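Local coordinates for uncharacterized protein (Parabacteroides distasonis, PDB 4Q34) that is uncharacterised but probably acts as an esterase of the alpha/beta hydrolase family, at residues 33-38 against 85-90; 55-60 against 141-146; 206-211 against 228-233; 172-177 against 193-198. One frame throughout, in Å; residues are numbered along the deposited sequence.

Contact 1. Residues 33-38 against 85-90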
# COMPACT_ATOMS: atom_id res chain seq x y z
N HIS A 33 5.39 12.24 -2.60
CA HIS A 33 6.35 11.32 -1.98
C HIS A 33 6.09 9.93 -2.53
O HIS A 33 5.02 9.65 -3.11
CB HIS A 33 6.14 11.29 -0.46
CG HIS A 33 4.70 11.14 -0.10
ND1 HIS A 33 3.84 12.21 -0.04
CD2 HIS A 33 3.93 10.03 0.12
CE1 HIS A 33 2.62 11.78 0.23
NE2 HIS A 33 2.65 10.47 0.33
N ALA A 34 7.04 9.04 -2.32
CA ALA A 34 6.80 7.60 -2.49
C ALA A 34 6.46 7.04 -1.12
O ALA A 34 6.85 7.64 -0.08
CB ALA A 34 8.04 6.91 -3.04
N TYR A 35 5.83 5.86 -1.12
CA TYR A 35 5.61 5.09 0.09
C TYR A 35 6.51 3.86 0.02
O TYR A 35 6.64 3.25 -1.02
CB TYR A 35 4.17 4.65 0.25
CG TYR A 35 3.96 3.54 1.27
CD1 TYR A 35 4.01 2.23 0.88
CD2 TYR A 35 3.70 3.82 2.60
CE1 TYR A 35 3.80 1.19 1.79
CE2 TYR A 35 3.49 2.80 3.53
CZ TYR A 35 3.53 1.47 3.11
OH TYR A 35 3.34 0.44 3.99
N VAL A 36 7.15 3.53 1.14
CA VAL A 36 8.11 2.43 1.19
C VAL A 36 7.80 1.50 2.36
O VAL A 36 7.58 1.94 3.48
CB VAL A 36 9.54 3.01 1.39
CG1 VAL A 36 10.57 1.87 1.43
CG2 VAL A 36 9.83 4.02 0.31
N PHE A 37 7.80 0.19 2.10
CA PHE A 37 7.76 -0.79 3.19
C PHE A 37 9.05 -1.59 3.08
O PHE A 37 9.42 -2.01 1.98
CB PHE A 37 6.55 -1.72 3.04
CG PHE A 37 6.48 -2.78 4.09
CD1 PHE A 37 5.94 -2.54 5.34
CD2 PHE A 37 6.94 -4.07 3.81
CE1 PHE A 37 5.88 -3.55 6.31
CE2 PHE A 37 6.87 -5.08 4.77
CZ PHE A 37 6.33 -4.82 6.01
N TYR A 38 9.73 -1.81 4.20
CA TYR A 38 11.02 -2.46 4.15
C TYR A 38 11.13 -3.54 5.20
O TYR A 38 10.50 -3.49 6.26
CB TYR A 38 12.18 -1.45 4.31
CG TYR A 38 12.35 -0.99 5.75
CD1 TYR A 38 11.59 0.07 6.26
CD2 TYR A 38 13.21 -1.66 6.62
CE1 TYR A 38 11.71 0.46 7.58
CE2 TYR A 38 13.32 -1.27 7.94
CZ TYR A 38 12.57 -0.22 8.42
OH TYR A 38 12.71 0.16 9.74
N LEU A 85 10.25 -2.30 -0.71
CA LEU A 85 9.18 -2.30 -1.72
C LEU A 85 8.59 -0.89 -1.78
O LEU A 85 8.27 -0.32 -0.73
CB LEU A 85 8.08 -3.31 -1.35
CG LEU A 85 8.28 -4.83 -1.56
CD1 LEU A 85 6.97 -5.52 -1.87
CD2 LEU A 85 9.28 -5.17 -2.66
N VAL A 86 8.35 -0.37 -2.99
CA VAL A 86 7.96 1.02 -3.11
C VAL A 86 6.66 1.14 -3.90
O VAL A 86 6.45 0.40 -4.88
CB VAL A 86 9.10 1.83 -3.82
CG1 VAL A 86 8.72 3.30 -3.92
CG2 VAL A 86 10.46 1.63 -3.09
N ASP A 87 5.79 2.08 -3.47
CA ASP A 87 4.75 2.66 -4.31
C ASP A 87 5.24 4.07 -4.67
O ASP A 87 5.46 4.93 -3.80
CB ASP A 87 3.46 2.75 -3.58
CG ASP A 87 2.95 1.41 -3.10
OD1 ASP A 87 3.08 0.36 -3.77
OD2 ASP A 87 2.34 1.41 -1.99
N GLN A 88 5.49 4.28 -5.95
CA GLN A 88 6.06 5.49 -6.44
C GLN A 88 5.06 6.61 -6.26
O GLN A 88 3.88 6.35 -6.03
CB GLN A 88 6.49 5.33 -7.91
CG GLN A 88 5.36 5.54 -8.91
CD GLN A 88 5.66 5.18 -10.34
OE1 GLN A 88 6.78 4.78 -10.72
NE2 GLN A 88 4.62 5.32 -11.18
N PRO A 89 5.53 7.87 -6.31
CA PRO A 89 4.63 9.05 -6.25
C PRO A 89 3.38 8.86 -7.10
O PRO A 89 3.45 8.40 -8.24
CB PRO A 89 5.50 10.16 -6.81
CG PRO A 89 6.87 9.76 -6.40
CD PRO A 89 6.86 8.28 -6.73
N ARG A 90 2.25 9.27 -6.52
CA ARG A 90 0.93 9.28 -7.16
C ARG A 90 0.31 7.90 -7.40
O ARG A 90 -0.62 7.79 -8.16
CB ARG A 90 0.97 10.06 -8.48
CG ARG A 90 1.59 11.43 -8.32
CD ARG A 90 1.87 12.13 -9.65
NE ARG A 90 2.41 13.46 -9.39
CZ ARG A 90 2.92 14.28 -10.32
NH1 ARG A 90 2.96 13.91 -11.60
NH2 ARG A 90 3.36 15.49 -9.95
O HOH W 1 2.71 10.96 -3.96

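Contact 2. Residues 55-60 against 141-146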
# COMPACT_ATOMS: atom_id res chain seq x y z
N VAL A 55 3.81 0.81 -14.94
CA VAL A 55 2.60 1.59 -15.04
C VAL A 55 1.39 0.76 -14.60
O VAL A 55 1.34 -0.48 -14.82
CB VAL A 55 2.36 2.11 -16.46
CG1 VAL A 55 1.97 0.97 -17.40
CG2 VAL A 55 1.30 3.20 -16.49
N GLY A 56 0.43 1.40 -13.97
CA GLY A 56 -0.82 0.75 -13.52
C GLY A 56 -0.68 -0.23 -12.36
O GLY A 56 -1.67 -0.83 -11.99
N GLN A 57 0.53 -0.38 -11.80
CA GLN A 57 0.84 -1.41 -10.81
C GLN A 57 1.37 -0.72 -9.56
O GLN A 57 1.60 0.51 -9.55
CB GLN A 57 1.92 -2.34 -11.36
CG GLN A 57 1.49 -3.12 -12.62
CD GLN A 57 0.59 -4.31 -12.34
OE1 GLN A 57 0.81 -5.08 -11.39
NE2 GLN A 57 -0.37 -4.54 -13.22
N PHE A 58 1.64 -1.53 -8.55
CA PHE A 58 2.25 -1.00 -7.32
C PHE A 58 3.20 -2.03 -6.77
O PHE A 58 3.71 -2.90 -7.51
CB PHE A 58 1.16 -0.46 -6.35
CG PHE A 58 0.21 -1.50 -5.80
CD1 PHE A 58 -0.89 -1.96 -6.53
CD2 PHE A 58 0.41 -2.06 -4.50
CE1 PHE A 58 -1.79 -2.90 -6.00
CE2 PHE A 58 -0.49 -2.99 -4.00
CZ PHE A 58 -1.55 -3.47 -4.76
N SER A 59 3.53 -1.91 -5.49
CA SER A 59 4.46 -2.84 -4.87
C SER A 59 4.06 -4.30 -5.04
O SER A 59 4.94 -5.16 -4.97
CB SER A 59 4.57 -2.51 -3.38
OG SER A 59 3.33 -2.66 -2.72
N LYS A 60 2.76 -4.59 -5.18
CA LYS A 60 2.25 -5.95 -5.38
C LYS A 60 2.92 -6.72 -6.53
O LYS A 60 3.01 -7.95 -6.47
CB LYS A 60 0.73 -5.87 -5.55
CG LYS A 60 -0.07 -7.14 -5.69
CD LYS A 60 0.24 -8.22 -4.72
CE LYS A 60 -0.98 -9.04 -4.34
NZ LYS A 60 -0.79 -10.46 -4.58
N PHE A 141 -6.00 -8.79 -12.12
CA PHE A 141 -6.58 -7.50 -12.46
C PHE A 141 -6.67 -6.55 -11.26
O PHE A 141 -6.53 -5.35 -11.42
CB PHE A 141 -7.91 -7.60 -13.14
CG PHE A 141 -7.85 -8.33 -14.46
CD1 PHE A 141 -6.87 -8.03 -15.39
CD2 PHE A 141 -8.80 -9.26 -14.77
CE1 PHE A 141 -6.86 -8.69 -16.63
CE2 PHE A 141 -8.79 -9.93 -15.99
CZ PHE A 141 -7.80 -9.64 -16.90
N ARG A 142 -6.86 -7.13 -10.08
CA ARG A 142 -7.00 -6.32 -8.87
C ARG A 142 -5.68 -5.86 -8.29
O ARG A 142 -5.70 -5.05 -7.35
CB ARG A 142 -7.78 -7.09 -7.80
CG ARG A 142 -9.21 -7.36 -8.27
CD ARG A 142 -10.05 -8.04 -7.17
NE ARG A 142 -11.37 -8.44 -7.60
CZ ARG A 142 -12.39 -7.64 -7.78
NH1 ARG A 142 -12.30 -6.34 -7.52
NH2 ARG A 142 -13.55 -8.14 -8.18
N GLN A 143 -4.55 -6.30 -8.83
CA GLN A 143 -3.26 -5.70 -8.45
C GLN A 143 -2.92 -4.41 -9.24
O GLN A 143 -1.85 -3.80 -9.07
CB GLN A 143 -2.12 -6.72 -8.51
CG GLN A 143 -1.62 -7.08 -9.88
CD GLN A 143 -0.45 -8.07 -9.81
OE1 GLN A 143 -0.54 -9.09 -9.13
NE2 GLN A 143 0.63 -7.76 -10.52
N MSE A 144 -3.85 -3.97 -10.10
CA MSE A 144 -3.72 -2.69 -10.78
C MSE A 144 -4.28 -1.62 -9.87
O MSE A 144 -5.21 -1.86 -9.08
CB MSE A 144 -4.48 -2.74 -12.10
CG MSE A 144 -3.99 -3.83 -13.02
SE MSE A 144 -5.15 -3.87 -14.57
CE MSE A 144 -3.96 -5.06 -15.61
N THR A 145 -3.70 -0.43 -9.96
CA THR A 145 -4.17 0.74 -9.20
C THR A 145 -3.84 1.98 -10.05
O THR A 145 -2.85 1.98 -10.76
CB THR A 145 -3.55 0.76 -7.77
OG1 THR A 145 -4.36 1.51 -6.89
CG2 THR A 145 -2.16 1.28 -7.73
N PRO A 146 -4.66 3.06 -9.96
CA PRO A 146 -4.50 4.20 -10.84
C PRO A 146 -3.44 5.21 -10.39
O PRO A 146 -3.03 5.21 -9.23
CB PRO A 146 -5.90 4.82 -10.88
CG PRO A 146 -6.44 4.48 -9.50
CD PRO A 146 -5.93 3.12 -9.21
O HOH W 2 0.82 -4.28 -8.72
O HOH W 3 -2.04 -10.39 -7.56

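Contact 3. Residues 206-211 against 228-233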
# COMPACT_ATOMS: atom_id res chain seq x y z
N PHE A 206 20.20 7.36 -25.66
CA PHE A 206 21.31 7.25 -26.59
C PHE A 206 22.00 8.62 -26.77
O PHE A 206 21.35 9.67 -26.59
CB PHE A 206 20.80 6.77 -27.94
CG PHE A 206 20.33 5.35 -27.93
CD1 PHE A 206 19.02 5.04 -27.63
CD2 PHE A 206 21.19 4.33 -28.27
CE1 PHE A 206 18.58 3.73 -27.65
CE2 PHE A 206 20.76 3.01 -28.25
CZ PHE A 206 19.45 2.71 -27.96
N PRO A 207 23.28 8.62 -27.17
CA PRO A 207 23.94 9.88 -27.44
C PRO A 207 23.31 10.61 -28.59
O PRO A 207 22.86 9.98 -29.56
CB PRO A 207 25.37 9.49 -27.83
CG PRO A 207 25.51 8.06 -27.56
CD PRO A 207 24.14 7.46 -27.44
N GLU A 208 23.26 11.93 -28.48
CA GLU A 208 22.74 12.78 -29.52
C GLU A 208 23.45 12.49 -30.80
O GLU A 208 24.68 12.36 -30.82
CB GLU A 208 22.97 14.25 -29.11
CG GLU A 208 22.01 14.65 -28.01
CD GLU A 208 22.46 15.87 -27.17
OE1 GLU A 208 23.61 16.29 -27.30
OE2 GLU A 208 21.65 16.37 -26.35
N GLY A 209 22.67 12.33 -31.86
CA GLY A 209 23.21 12.04 -33.17
C GLY A 209 23.47 10.56 -33.45
O GLY A 209 23.85 10.24 -34.57
N GLN A 210 23.26 9.69 -32.46
CA GLN A 210 23.53 8.26 -32.55
C GLN A 210 22.30 7.43 -32.25
O GLN A 210 22.43 6.29 -31.88
CB GLN A 210 24.61 7.86 -31.52
CG GLN A 210 25.91 8.63 -31.64
CD GLN A 210 26.56 8.38 -32.97
OE1 GLN A 210 26.63 7.24 -33.43
NE2 GLN A 210 27.04 9.44 -33.60
N LEU A 211 21.10 8.02 -32.38
CA LEU A 211 19.86 7.29 -32.16
C LEU A 211 19.71 6.17 -33.21
O LEU A 211 19.64 6.46 -34.43
CB LEU A 211 18.68 8.24 -32.25
CG LEU A 211 17.35 7.94 -31.59
CD1 LEU A 211 17.48 7.63 -30.11
CD2 LEU A 211 16.42 9.14 -31.79
N GLU A 228 17.42 11.13 -27.06
CA GLU A 228 18.78 11.61 -27.25
C GLU A 228 19.19 12.36 -26.00
O GLU A 228 18.42 13.18 -25.47
CB GLU A 228 18.87 12.47 -28.50
CG GLU A 228 18.82 11.68 -29.79
CD GLU A 228 18.91 12.57 -31.03
OE1 GLU A 228 17.92 13.26 -31.31
OE2 GLU A 228 19.96 12.59 -31.70
N VAL A 229 20.39 12.05 -25.50
CA VAL A 229 20.96 12.71 -24.31
C VAL A 229 22.40 13.13 -24.65
O VAL A 229 23.02 12.56 -25.54
CB VAL A 229 20.94 11.80 -23.08
CG1 VAL A 229 19.54 11.25 -22.81
CG2 VAL A 229 21.91 10.63 -23.22
N PRO A 230 22.94 14.12 -23.94
CA PRO A 230 24.33 14.48 -24.21
C PRO A 230 25.28 13.30 -23.95
O PRO A 230 24.99 12.43 -23.11
CB PRO A 230 24.62 15.61 -23.19
CG PRO A 230 23.24 16.13 -22.82
CD PRO A 230 22.33 14.95 -22.87
N MSE A 231 26.42 13.31 -24.64
CA MSE A 231 27.40 12.20 -24.53
C MSE A 231 27.79 12.02 -23.09
O MSE A 231 27.90 10.90 -22.62
CB MSE A 231 28.58 12.47 -25.47
CG MSE A 231 29.67 11.39 -25.37
SE MSE A 231 28.92 9.61 -25.82
CE MSE A 231 29.20 9.80 -27.78
N SER A 232 28.01 13.10 -22.34
CA SER A 232 28.45 12.91 -20.94
C SER A 232 27.40 12.24 -20.06
O SER A 232 27.74 11.56 -19.07
CB SER A 232 28.89 14.25 -20.31
OG SER A 232 27.76 15.06 -20.03
N VAL A 233 26.13 12.39 -20.40
CA VAL A 233 25.04 11.75 -19.70
C VAL A 233 24.97 10.26 -20.10
O VAL A 233 24.85 9.39 -19.25
CB VAL A 233 23.72 12.49 -19.96
CG1 VAL A 233 22.56 11.74 -19.36
CG2 VAL A 233 23.80 13.89 -19.37
O HOH W 4 26.21 15.11 -27.08
O HOH W 5 18.98 16.17 -26.64
O HOH W 6 20.38 10.59 -33.73

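Contact 4. Residues 172-177 against 193-198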
# COMPACT_ATOMS: atom_id res chain seq x y z
N PHE A 172 19.08 -1.42 -7.57
CA PHE A 172 17.77 -1.00 -8.04
C PHE A 172 17.25 -2.07 -8.99
O PHE A 172 17.92 -2.40 -9.98
CB PHE A 172 17.84 0.36 -8.75
CG PHE A 172 16.57 1.19 -8.75
CD1 PHE A 172 15.46 0.88 -7.99
CD2 PHE A 172 16.53 2.36 -9.49
CE1 PHE A 172 14.34 1.69 -7.97
CE2 PHE A 172 15.40 3.19 -9.48
CZ PHE A 172 14.29 2.84 -8.75
N ILE A 173 16.11 -2.64 -8.63
CA ILE A 173 15.46 -3.69 -9.42
C ILE A 173 14.16 -3.09 -9.95
O ILE A 173 13.29 -2.75 -9.16
CB ILE A 173 15.10 -4.95 -8.60
CG1 ILE A 173 16.25 -5.33 -7.64
CG2 ILE A 173 14.72 -6.11 -9.53
CD1 ILE A 173 17.51 -5.72 -8.36
N THR A 174 14.03 -2.99 -11.28
CA THR A 174 12.94 -2.28 -11.91
C THR A 174 12.15 -3.14 -12.86
O THR A 174 12.60 -4.22 -13.29
CB THR A 174 13.42 -1.01 -12.65
OG1 THR A 174 14.17 -1.35 -13.81
CG2 THR A 174 14.27 -0.11 -11.71
N HIS A 175 10.96 -2.64 -13.19
CA HIS A 175 10.06 -3.31 -14.12
C HIS A 175 9.35 -2.34 -15.05
O HIS A 175 8.72 -1.40 -14.60
CB HIS A 175 8.98 -4.03 -13.31
CG HIS A 175 8.07 -4.87 -14.14
ND1 HIS A 175 6.72 -4.98 -13.89
CD2 HIS A 175 8.32 -5.68 -15.20
CE1 HIS A 175 6.17 -5.77 -14.79
NE2 HIS A 175 7.12 -6.24 -15.57
N SER A 176 9.45 -2.60 -16.37
CA SER A 176 8.65 -1.91 -17.39
C SER A 176 8.91 -0.39 -17.40
O SER A 176 10.03 -0.01 -17.72
CB SER A 176 7.19 -2.32 -17.27
OG SER A 176 6.56 -2.10 -18.51
N GLN A 177 7.93 0.44 -17.07
CA GLN A 177 8.18 1.89 -16.97
C GLN A 177 9.09 2.22 -15.82
O GLN A 177 9.70 3.30 -15.78
CB GLN A 177 6.88 2.64 -16.84
CG GLN A 177 6.00 2.50 -18.08
CD GLN A 177 5.26 1.15 -18.27
OE1 GLN A 177 5.13 0.28 -17.37
NE2 GLN A 177 4.75 1.00 -19.48
N LYS A 193 24.25 1.06 -6.92
CA LYS A 193 25.43 0.26 -7.23
C LYS A 193 25.28 -0.55 -8.54
O LYS A 193 26.27 -1.00 -9.09
CB LYS A 193 25.73 -0.73 -6.08
CG LYS A 193 26.17 -0.10 -4.75
CD LYS A 193 27.61 0.38 -4.80
CE LYS A 193 28.60 -0.79 -4.86
NZ LYS A 193 29.98 -0.25 -4.71
N ALA A 194 24.03 -0.78 -8.95
CA ALA A 194 23.70 -1.69 -10.05
C ALA A 194 22.22 -1.59 -10.29
O ALA A 194 21.44 -1.22 -9.40
CB ALA A 194 24.10 -3.14 -9.77
N ILE A 195 21.84 -1.96 -11.50
CA ILE A 195 20.42 -1.96 -11.87
C ILE A 195 20.12 -3.26 -12.60
O ILE A 195 20.84 -3.58 -13.56
CB ILE A 195 20.06 -0.80 -12.82
CG1 ILE A 195 20.34 0.55 -12.19
CG2 ILE A 195 18.60 -0.90 -13.23
CD1 ILE A 195 20.26 1.72 -13.16
N ALA A 196 19.08 -3.96 -12.14
CA ALA A 196 18.49 -5.08 -12.87
C ALA A 196 17.09 -4.67 -13.28
O ALA A 196 16.28 -4.27 -12.42
CB ALA A 196 18.41 -6.33 -12.00
N SER A 197 16.77 -4.83 -14.55
CA SER A 197 15.47 -4.43 -15.05
C SER A 197 14.77 -5.55 -15.79
O SER A 197 15.35 -6.16 -16.72
CB SER A 197 15.60 -3.19 -15.95
OG SER A 197 14.33 -2.65 -16.26
N TYR A 198 13.51 -5.79 -15.40
CA TYR A 198 12.66 -6.75 -16.06
C TYR A 198 11.81 -6.05 -17.12
O TYR A 198 11.05 -5.11 -16.79
CB TYR A 198 11.74 -7.51 -15.08
CG TYR A 198 12.55 -8.42 -14.20
CD1 TYR A 198 12.87 -9.71 -14.61
CD2 TYR A 198 13.09 -7.95 -13.05
CE1 TYR A 198 13.70 -10.51 -13.86
CE2 TYR A 198 13.91 -8.71 -12.26
CZ TYR A 198 14.21 -10.02 -12.66
OH TYR A 198 15.05 -10.82 -11.91

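Contact 1. Residues 33-38 against 85-90
Tyr-35 and Asp-87 stand side by side and point the same way, with ring and carboxylate planes only 19° apart. Carboxylate atom OD2 of Asp-87 comes 3.4 Å from ring atom CD1 of Tyr-35, an oblique approach to the ring. Chi1 of 164° puts CG of Tyr-35 anti to its backbone N, while CG of Asp-87 lies beside its own N, settings that let the two groups run together. The backbones of this pair exchange two hydrogen bonds: Tyr-35 N reaches Asp-87 O over 2.9 Å, and Asp-87 N returns to Tyr-35 O over 2.8 Å. Phe-37 and Leu-85 form the next hydrogen-bonded pair, on the same face of the sheet. Between them Val-36 and Val-86, a non-hydrogen-bonded pair, turn to the other face, where their CG2 methyls are 4.2 Å apart. There Val-86 CG1 also meets CB of Ala-34 at 3.8 Å. Beyond the strand, Pro-89 sets its CA 3.2 Å from His-33 O in a CA-H...O contact, and a water that accepts from Arg-90 N lies 2.8 Å from His-33 O. Asp-87 OD1 is engaged by Ser-59. Tyr-35 OH bonds Glu-63 of the second subunit and a glycerol, probably from the crystallisation liquor, and the Phe-37 ring meets Phe-37 of that subunit edge to face. Strand 28-41 thus runs against strand 83-87, which pairs in parallel with strand 49-52 on its other side: the antiparallel second strand beside an otherwise parallel sheet, as in the canonical alpha/beta hydrolase fold.

Contact 2. Residues 55-60 against 141-146
Gln-143 laps its CB against CG of Lys-60 at 3.5 Å, the two side chains crossing at about a right angle. Chi1 of 76° puts CG of Gln-143 between backbone N and carbonyl carbon, and the chain, extended beyond CG, then reaches Gln-57. Gln-143 NE2 donates to Gln-57 OE1 over 2.8 Å, the acceptor lying close to the plane of the Gln-143 amide. The two amides are turned 61° against each other. A water accepts from Phe-58 N and lies near both Gln-57 OE1 and Gln-143 O. The latter oxygen approaches ring atom CE1 of Phe-58 obliquely, 3.2 Å away, and Thr-145 CG2 packs at 3.7 Å from CD1 of that ring. Thr-145 N donates to Gly-56 O over 2.9 Å, from 44° above the carbonyl plane. Lys-60 NZ is held by Thr-64 O and by Ser-13 O of the second subunit. An alanine at Gln-57 would probably leave Gln-143 NE2 without its acceptor across the contact and its amide freer to turn. The loop after strand 49-52 is therefore tied to the residues that follow helix 134-142 by buried polar groups, matched through amide, backbone and water rather than by apolar contact alone.

Contact 3. Residues 206-211 against 228-233
Glu-228 grips the turn that starts at Pro-207 with a single oxygen: Gly-209 N donates to its OE2 over 2.7 Å, almost straight at 176° and nearly along the C-O direction. The same oxygen receives a water that in turn accepts from Leu-211 N. CG of Glu-228 lies 4.0 Å from Leu-211 CD2, the side chains crossing at about a right angle. At the strand ends Val-229 N bonds Phe-206 O over 2.8 Å, and Glu-208 N reaches Val-229 O over 3.0 Å. Glu-208 lays its CG 3.4 Å from Val-229 O, and from there the extended chain brings OE2 of Glu-208 to 3.5 Å from Pro-230 N. One water joins Glu-208 OE1 to the backbone N of Met-231, a selenomethionine in the crystal. That residue, bent at chi2 and chi3, brings CE back to 3.8 Å from Pro-207 CB. What shapes the first shell is a type II beta turn from Pro-207 to Gln-210, closed by Gln-210 N on Pro-207 O, with Gly-209 third, at positive phi. Farther out, Phe-206 meets Trp-272 of helix 257-277 edge to face, and Phe-234 touches both Pro-207 and Val-229. Pro-230 is the N-cap residue of helix 231-234. On the surface this gives a small parallel sheet of 204-207 and 226-229, ended by a turn on one strand and a helix start on the other.

Contact 4. Residues 172-177 against 193-198
The beta-alpha-beta unit of strand 170-175, helix 178-185 and strand 192-198 brings Thr-174 beside Ser-197 in the parallel part of the central mixed sheet. Their hydroxyls, OG1 of Thr-174 and OG of Ser-197, share a hydrogen bond of 2.8 Å in which either may donate. Thr-174 has OG1 between backbone N and carbonyl carbon (chi1 70°), and its CG2 sits 3.8 Å above the centre of the Phe-172 ring. Backbone bonds alternate along the pair, among them Thr-174 N to Ala-196 O at 2.8 Å and Tyr-198 N to Thr-174 O, also 2.8 Å. On the other face, Tyr-198 takes CG2 of Ile-173, in one of that residue's two conformers, at its ring edge, 3.9 Å from CE2. His-175 crosses Tyr-198 at about a right angle, its CD2 edge 3.2 Å from Tyr-198 O. The same oxygen accepts from Ser-176 N over 3.0 Å, so the pairing runs just past the strand end. Ser-176, at positive phi (61°) between strand and helix in an HSQGG sequence, is consistent with the nucleophile elbow of alpha/beta hydrolases; its side chain touches His-298, whose backbone O takes His-175 NE2. Strand 49-52 pairs with the far edge of 170-175, and strand 242-246 with that of 192-198. Helix 306-319 packs on Ala-196 and Tyr-198, while helix 178-185 meets Phe-172 and Ile-195 on the face of Thr-174.

Contacts 1 and 4 lie in one mixed sheet, their centres 15 Å apart. Contact 2, its centre 13 Å from that of contact 1, is joined to it where Asp-87 OD1 lies 2.9 Å from Ser-59 N in a probable hydrogen bond; both face the second subunit. A glycerol, probably from the crystallisation liquor, is about 3 Å from the Tyr-35 side chain and about 6 Å from that of Phe-58. Contacts 2 and 4 meet through Gln-177 OE1, 2.8 Å from Val-55 N. Here the turn at Ser-176, the probable nucleophile, lies against the loop after strand 49-52, which in alpha/beta hydrolases usually supplies part of the oxyanion hole. Contact 3 stands apart, about 11 Å from contact 4 between nearest atoms.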